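Uncharacterized protein (PDB 3BPD) is of unknown function but binds magnesium ions and assembles as a heptamer of small alpha-beta subunits. Local coordinates at residues V10-K15 and N50-I55; L26-L31 and K66-D71. The protein carries 1 engineered substitution. All blocks are in the same frame, centred on the assembly; numbering follows the deposited sequence.

Contact 1 of 2, residues V10-K15 and N50-I55; sequences VLDVLK and NIKITI. With MG (magnesium ion), chain Y.
Leu-11 and Ile-53, and likewise Val-13 and Ile-51, form hydrogen-bonded pairs of an antiparallel ladder between segments 10-15 and 50-55, which run at 156° to each other. Each pair closes a ring of two N-H to O=C bonds. Leu-11 N is 2.7 Å from Ile-53 O. In the other ring Val-13 N is 2.9 Å from Ile-51 O. The side chains of these four residues share one face, where Val-13 CG2 meets Ile-53 CD1 at 4.0 Å and Val-13 CB lies against Ile-51 CG1. These are the two central strands, 6-16 and 48-57, of a four-stranded antiparallel sheet in ferredoxin-like order, and helix 62-71 packs on this apolar face through Ile-69. The other face is mixed, Asp-12, Lys-52, Asn-50 and Thr-54 beside Val-10 and Leu-14, and carries the metal. Asp-12 has CG anti to the backbone N (chi1 169°), out to the side where a magnesium ion sits; OD1 binds it at 2.2 Å, and Ser-78 is a second ligand. Lys-52 NZ stays 4.5 Å from Asp-12 OD2, beyond a salt bridge, though its charge would probably still be felt. There too the side chains of Leu-14 and Asn-50 cross obliquely.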
loop_
_atom_site.group_PDB
_atom_site.type_symbol
_atom_site.label_atom_id
_atom_site.label_comp_id
_atom_site.label_asym_id
_atom_site.label_seq_id
_atom_site.Cartn_x
_atom_site.Cartn_y
_atom_site.Cartn_z
ATOM N N VAL F 10 -1.053 4.601 -21.839
ATOM C CA VAL F 10 -0.935 5.809 -21.044
ATOM C C VAL F 10 -0.286 6.764 -22.029
ATOM O O VAL F 10 0.872 6.613 -22.394
ATOM C CB VAL F 10 -0.055 5.622 -19.781
ATOM C CG1 VAL F 10 0.191 6.983 -19.126
ATOM C CG2 VAL F 10 -0.748 4.675 -18.792
ATOM N N LEU F 11 -1.065 7.723 -22.494
ATOM C CA LEU F 11 -0.569 8.671 -23.464
ATOM C C LEU F 11 -0.262 10.050 -22.903
ATOM O O LEU F 11 -1.059 10.630 -22.176
ATOM C CB LEU F 11 -1.580 8.794 -24.600
ATOM C CG LEU F 11 -1.962 7.455 -25.231
ATOM C CD1 LEU F 11 -2.815 7.692 -26.455
ATOM C CD2 LEU F 11 -0.703 6.686 -25.604
ATOM N N ASP F 12 0.917 10.563 -23.223
ATOM C CA ASP F 12 1.286 11.901 -22.795
ATOM C C ASP F 12 0.808 12.799 -23.924
ATOM O O ASP F 12 1.325 12.727 -25.041
ATOM C CB ASP F 12 2.796 12.041 -22.661
ATOM C CG ASP F 12 3.219 13.478 -22.485
ATOM O OD1 ASP F 12 4.427 13.758 -22.617
ATOM O OD2 ASP F 12 2.338 14.331 -22.212
ATOM N N VAL F 13 -0.172 13.645 -23.636
ATOM C CA VAL F 13 -0.720 14.522 -24.657
ATOM C C VAL F 13 -0.675 16.017 -24.348
ATOM O O VAL F 13 -0.927 16.443 -23.221
ATOM C CB VAL F 13 -2.181 14.124 -24.970
ATOM C CG1 VAL F 13 -2.831 15.152 -25.869
ATOM C CG2 VAL F 13 -2.207 12.761 -25.636
ATOM N N LEU F 14 -0.327 16.803 -25.366
ATOM C CA LEU F 14 -0.295 18.256 -25.257
ATOM C C LEU F 14 -1.461 18.729 -26.124
ATOM O O LEU F 14 -1.702 18.179 -27.197
ATOM C CB LEU F 14 1.016 18.825 -25.800
ATOM C CG LEU F 14 1.064 20.358 -25.886
ATOM C CD1 LEU F 14 1.347 20.948 -24.505
ATOM C CD2 LEU F 14 2.136 20.784 -26.873
ATOM N N LYS F 15 -2.184 19.744 -25.669
ATOM C CA LYS F 15 -3.332 20.233 -26.427
ATOM C C LYS F 15 -3.700 21.669 -26.087
ATOM O O LYS F 15 -3.398 22.158 -25.005
ATOM C CB LYS F 15 -4.551 19.363 -26.127
ATOM C CG LYS F 15 -5.154 19.644 -24.747
ATOM C CD LYS F 15 -6.440 18.870 -24.531
ATOM C CE LYS F 15 -7.252 19.451 -23.389
ATOM N NZ LYS F 15 -7.732 20.830 -23.683
ATOM N N ASN F 50 -0.937 20.043 -20.600
ATOM C CA ASN F 50 -0.269 18.764 -20.723
ATOM C C ASN F 50 -1.151 17.846 -19.883
ATOM O O ASN F 50 -1.450 18.142 -18.721
ATOM C CB ASN F 50 1.157 18.830 -20.169
ATOM C CG ASN F 50 2.138 19.472 -21.152
ATOM O OD1 ASN F 50 2.274 19.013 -22.283
ATOM N ND2 ASN F 50 2.828 20.535 -20.719
ATOM N N ILE F 51 -1.593 16.751 -20.488
ATOM C CA ILE F 51 -2.465 15.808 -19.808
ATOM C C ILE F 51 -2.021 14.358 -20.012
ATOM O O ILE F 51 -1.437 14.021 -21.045
ATOM C CB ILE F 51 -3.931 15.969 -20.314
ATOM C CG1 ILE F 51 -4.010 15.651 -21.814
ATOM C CG2 ILE F 51 -4.412 17.395 -20.080
ATOM C CD1 ILE F 51 -5.415 15.784 -22.409
ATOM N N LYS F 52 -2.288 13.509 -19.018
ATOM C CA LYS F 52 -1.964 12.080 -19.094
ATOM C C LYS F 52 -3.274 11.310 -19.344
ATOM O O LYS F 52 -4.213 11.409 -18.553
ATOM C CB LYS F 52 -1.328 11.597 -17.781
ATOM C CG LYS F 52 0.067 11.030 -17.942
ATOM C CD LYS F 52 1.084 12.135 -18.213
ATOM C CE LYS F 52 2.488 11.591 -18.407
ATOM N NZ LYS F 52 3.491 12.675 -18.210
ATOM N N ILE F 53 -3.338 10.557 -20.442
ATOM C CA ILE F 53 -4.539 9.787 -20.776
ATOM C C ILE F 53 -4.331 8.285 -20.584
ATOM O O ILE F 53 -3.404 7.700 -21.138
ATOM C CB ILE F 53 -4.981 10.011 -22.242
ATOM C CG1 ILE F 53 -5.355 11.483 -22.477
ATOM C CG2 ILE F 53 -6.171 9.119 -22.561
ATOM C CD1 ILE F 53 -5.686 11.835 -23.946
ATOM N N THR F 54 -5.196 7.670 -19.786
ATOM C CA THR F 54 -5.119 6.243 -19.538
ATOM C C THR F 54 -6.382 5.634 -20.135
ATOM O O THR F 54 -7.499 5.989 -19.747
ATOM C CB THR F 54 -5.074 5.925 -18.022
ATOM O OG1 THR F 54 -3.924 6.535 -17.442
ATOM C CG2 THR F 54 -4.999 4.421 -17.779
ATOM N N ILE F 55 -6.190 4.729 -21.091
ATOM C CA ILE F 55 -7.289 4.051 -21.760
ATOM C C ILE F 55 -7.253 2.559 -21.480
ATOM O O ILE F 55 -6.237 1.891 -21.694
ATOM C CB ILE F 55 -7.221 4.247 -23.271
ATOM C CG1 ILE F 55 -7.113 5.727 -23.590
ATOM C CG2 ILE F 55 -8.466 3.687 -23.924
ATOM C CD1 ILE F 55 -6.969 6.001 -25.052
HETATM MG MG MG Y . 6.173 12.376 -22.648
#

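Contact 2 of 2, residues L26-L31 and K66-D71; sequences LKLSEL and KGVIED
Leu-28 reaches from near the C-terminal end of helix 21-29 to Val-68 and Ile-69 on helix 62-71, and no hydrogen bond joins the two segments. Its CB starts out neither directly at nor away from the other helix. With CG anti to the carbonyl carbon (chi1 -82°), the chain turns toward Val-68, and CG comes to 4.2 Å from Val-68 CG1. At the fork the two methyls part company. CD2 lies against the valine, 3.9 Å from Val-68 CB and nearly as close to its CG1, whereas CD1 reaches Ile-69 CG1 at 4.1 Å. The two helices belong to the two beta-alpha-beta units of a ferredoxin-like fold and lie together on one face of the sheet; Leu-28 also touches Val-37 of strand 34-44 and Ile-65 of helix 62-71. An alanine at Leu-28 would probably open a gap between the helices, leaving Val-68 CB and Ile-69 CG1 without the methyls that now pack on them. The two branches of Val-68 have different further neighbours. CG1 meets the CB of Lys-27 at 4.0 Å, while the rest of that lysine leads away, its NZ making a long salt bridge with Glu-30. CG2 meets Leu-31, in the loop that follows helix 21-29, the two side chains sliding past each other in opposite directions with Leu-31 CD1 at 3.8 Å from Val-68 CG2 and CD2 only slightly further. Leu-31 rests in addition on Gln-64 and Ile-65, one turn back along helix 62-71.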
loop_
_atom_site.group_PDB
_atom_site.type_symbol
_atom_site.label_atom_id
_atom_site.label_comp_id
_atom_site.label_asym_id
_atom_site.label_seq_id
_atom_site.Cartn_x
_atom_site.Cartn_y
_atom_site.Cartn_z
ATOM N N LEU F 26 -15.095 11.915 -22.766
ATOM C CA LEU F 26 -16.340 11.406 -23.335
ATOM C C LEU F 26 -16.142 10.748 -24.698
ATOM O O LEU F 26 -16.497 9.586 -24.891
ATOM C CB LEU F 26 -17.368 12.529 -23.454
ATOM C CG LEU F 26 -17.878 13.067 -22.115
ATOM C CD1 LEU F 26 -18.577 14.393 -22.340
ATOM C CD2 LEU F 26 -18.816 12.050 -21.444
ATOM N N LYS F 27 -15.561 11.488 -25.639
ATOM C CA LYS F 27 -15.352 10.964 -26.979
ATOM C C LYS F 27 -14.542 9.679 -27.018
ATOM O O LYS F 27 -14.888 8.748 -27.754
ATOM C CB LYS F 27 -14.701 12.022 -27.868
ATOM C CG LYS F 27 -15.582 13.241 -28.084
ATOM C CD LYS F 27 -16.996 12.817 -28.466
ATOM C CE LYS F 27 -17.968 13.977 -28.398
ATOM N NZ LYS F 27 -19.374 13.527 -28.592
ATOM N N LEU F 28 -13.469 9.617 -26.235
ATOM C CA LEU F 28 -12.639 8.416 -26.209
ATOM C C LEU F 28 -13.369 7.255 -25.582
ATOM O O LEU F 28 -13.220 6.114 -26.020
ATOM C CB LEU F 28 -11.343 8.668 -25.444
ATOM C CG LEU F 28 -10.270 9.356 -26.286
ATOM C CD1 LEU F 28 -9.144 9.854 -25.410
ATOM C CD2 LEU F 28 -9.753 8.374 -27.323
ATOM N N SER F 29 -14.168 7.551 -24.561
ATOM C CA SER F 29 -14.915 6.514 -23.855
ATOM C C SER F 29 -16.023 5.930 -24.712
ATOM O O SER F 29 -16.485 4.820 -24.465
ATOM C CB SER F 29 -15.538 7.070 -22.572
ATOM O OG SER F 29 -16.631 7.914 -22.869
ATOM N N GLU F 30 -16.452 6.682 -25.718
ATOM C CA GLU F 30 -17.526 6.221 -26.588
ATOM C C GLU F 30 -17.034 5.283 -27.692
ATOM O O GLU F 30 -17.841 4.661 -28.392
ATOM C CB GLU F 30 -18.266 7.424 -27.167
ATOM C CG GLU F 30 -19.017 8.233 -26.112
ATOM C CD GLU F 30 -19.476 9.589 -26.622
ATOM O OE1 GLU F 30 -20.139 10.327 -25.865
ATOM O OE2 GLU F 30 -19.172 9.930 -27.782
ATOM N N LEU F 31 -15.714 5.176 -27.835
ATOM C CA LEU F 31 -15.118 4.277 -28.817
ATOM C C LEU F 31 -15.484 2.840 -28.433
ATOM O O LEU F 31 -15.667 2.515 -27.250
ATOM C CB LEU F 31 -13.595 4.429 -28.829
ATOM C CG LEU F 31 -12.972 5.575 -29.617
ATOM C CD1 LEU F 31 -11.503 5.724 -29.242
ATOM C CD2 LEU F 31 -13.123 5.289 -31.100
ATOM N N LYS F 66 -5.754 7.418 -31.661
ATOM C CA LYS F 66 -4.932 8.558 -32.047
ATOM C C LYS F 66 -5.795 9.500 -32.893
ATOM O O LYS F 66 -5.698 10.727 -32.802
ATOM C CB LYS F 66 -3.716 8.080 -32.855
ATOM C CG LYS F 66 -2.809 9.207 -33.326
ATOM C CD LYS F 66 -1.679 8.708 -34.212
ATOM C CE LYS F 66 -0.943 9.895 -34.841
ATOM N NZ LYS F 66 0.237 9.545 -35.693
ATOM N N GLY F 67 -6.650 8.899 -33.710
ATOM C CA GLY F 67 -7.521 9.679 -34.554
ATOM C C GLY F 67 -8.355 10.618 -33.721
ATOM O O GLY F 67 -8.354 11.821 -33.970
ATOM N N VAL F 68 -9.047 10.074 -32.720
ATOM C CA VAL F 68 -9.909 10.872 -31.861
ATOM C C VAL F 68 -9.141 12.002 -31.215
ATOM O O VAL F 68 -9.547 13.157 -31.312
ATOM C CB VAL F 68 -10.559 10.022 -30.753
ATOM C CG1 VAL F 68 -11.531 10.870 -29.956
ATOM C CG2 VAL F 68 -11.276 8.839 -31.362
ATOM N N ILE F 69 -8.034 11.669 -30.558
ATOM C CA ILE F 69 -7.209 12.672 -29.892
ATOM C C ILE F 69 -6.769 13.791 -30.847
ATOM O O ILE F 69 -6.850 14.976 -30.511
ATOM C CB ILE F 69 -5.948 12.009 -29.249
ATOM C CG1 ILE F 69 -6.375 11.096 -28.104
ATOM C CG2 ILE F 69 -4.957 13.073 -28.745
ATOM C CD1 ILE F 69 -5.221 10.401 -27.428
ATOM N N GLU F 70 -6.309 13.409 -32.034
ATOM C CA GLU F 70 -5.857 14.381 -33.020
ATOM C C GLU F 70 -6.975 15.144 -33.714
ATOM O O GLU F 70 -6.761 16.264 -34.176
ATOM C CB GLU F 70 -4.991 13.702 -34.066
ATOM C CG GLU F 70 -3.691 13.178 -33.525
ATOM C CD GLU F 70 -2.828 12.565 -34.609
ATOM O OE1 GLU F 70 -3.358 11.751 -35.404
ATOM O OE2 GLU F 70 -1.623 12.893 -34.663
ATOM N N ASP F 71 -8.155 14.538 -33.811
ATOM C CA ASP F 71 -9.293 15.205 -34.436
ATOM C C ASP F 71 -9.729 16.311 -33.495
ATOM O O ASP F 71 -10.215 17.360 -33.924
ATOM C CB ASP F 71 -10.472 14.244 -34.621
ATOM C CG ASP F 71 -10.325 13.353 -35.841
ATOM O OD1 ASP F 71 -9.511 13.699 -36.741
ATOM O OD2 ASP F 71 -11.041 12.318 -35.899
#

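In the fold
Ile-69 ties the two contacts together: its CD1 is 3.8 Å from both Leu-11 CD1 and Ile-53 CD1, which sets helix 62-71 on the apolar face of the strand pair in contact 1. Helix 21-29 joins it there through Leu-28 CD1, 4.2 Å from Ile-53 CG2. Each contact joins one element from each half of the chain, strand 6-16 with 48-57 and the following helices 21-29 with 62-71. Contact 1 is buried, held by backbone hydrogen bonds, and divides its chemistry between an oily face and a magnesium-binding one. Contact 2 is only partly buried and rests on aliphatic side-chain packing, with charged residues at its outer side. Residues of both pairs of segments also touch a neighbouring subunit.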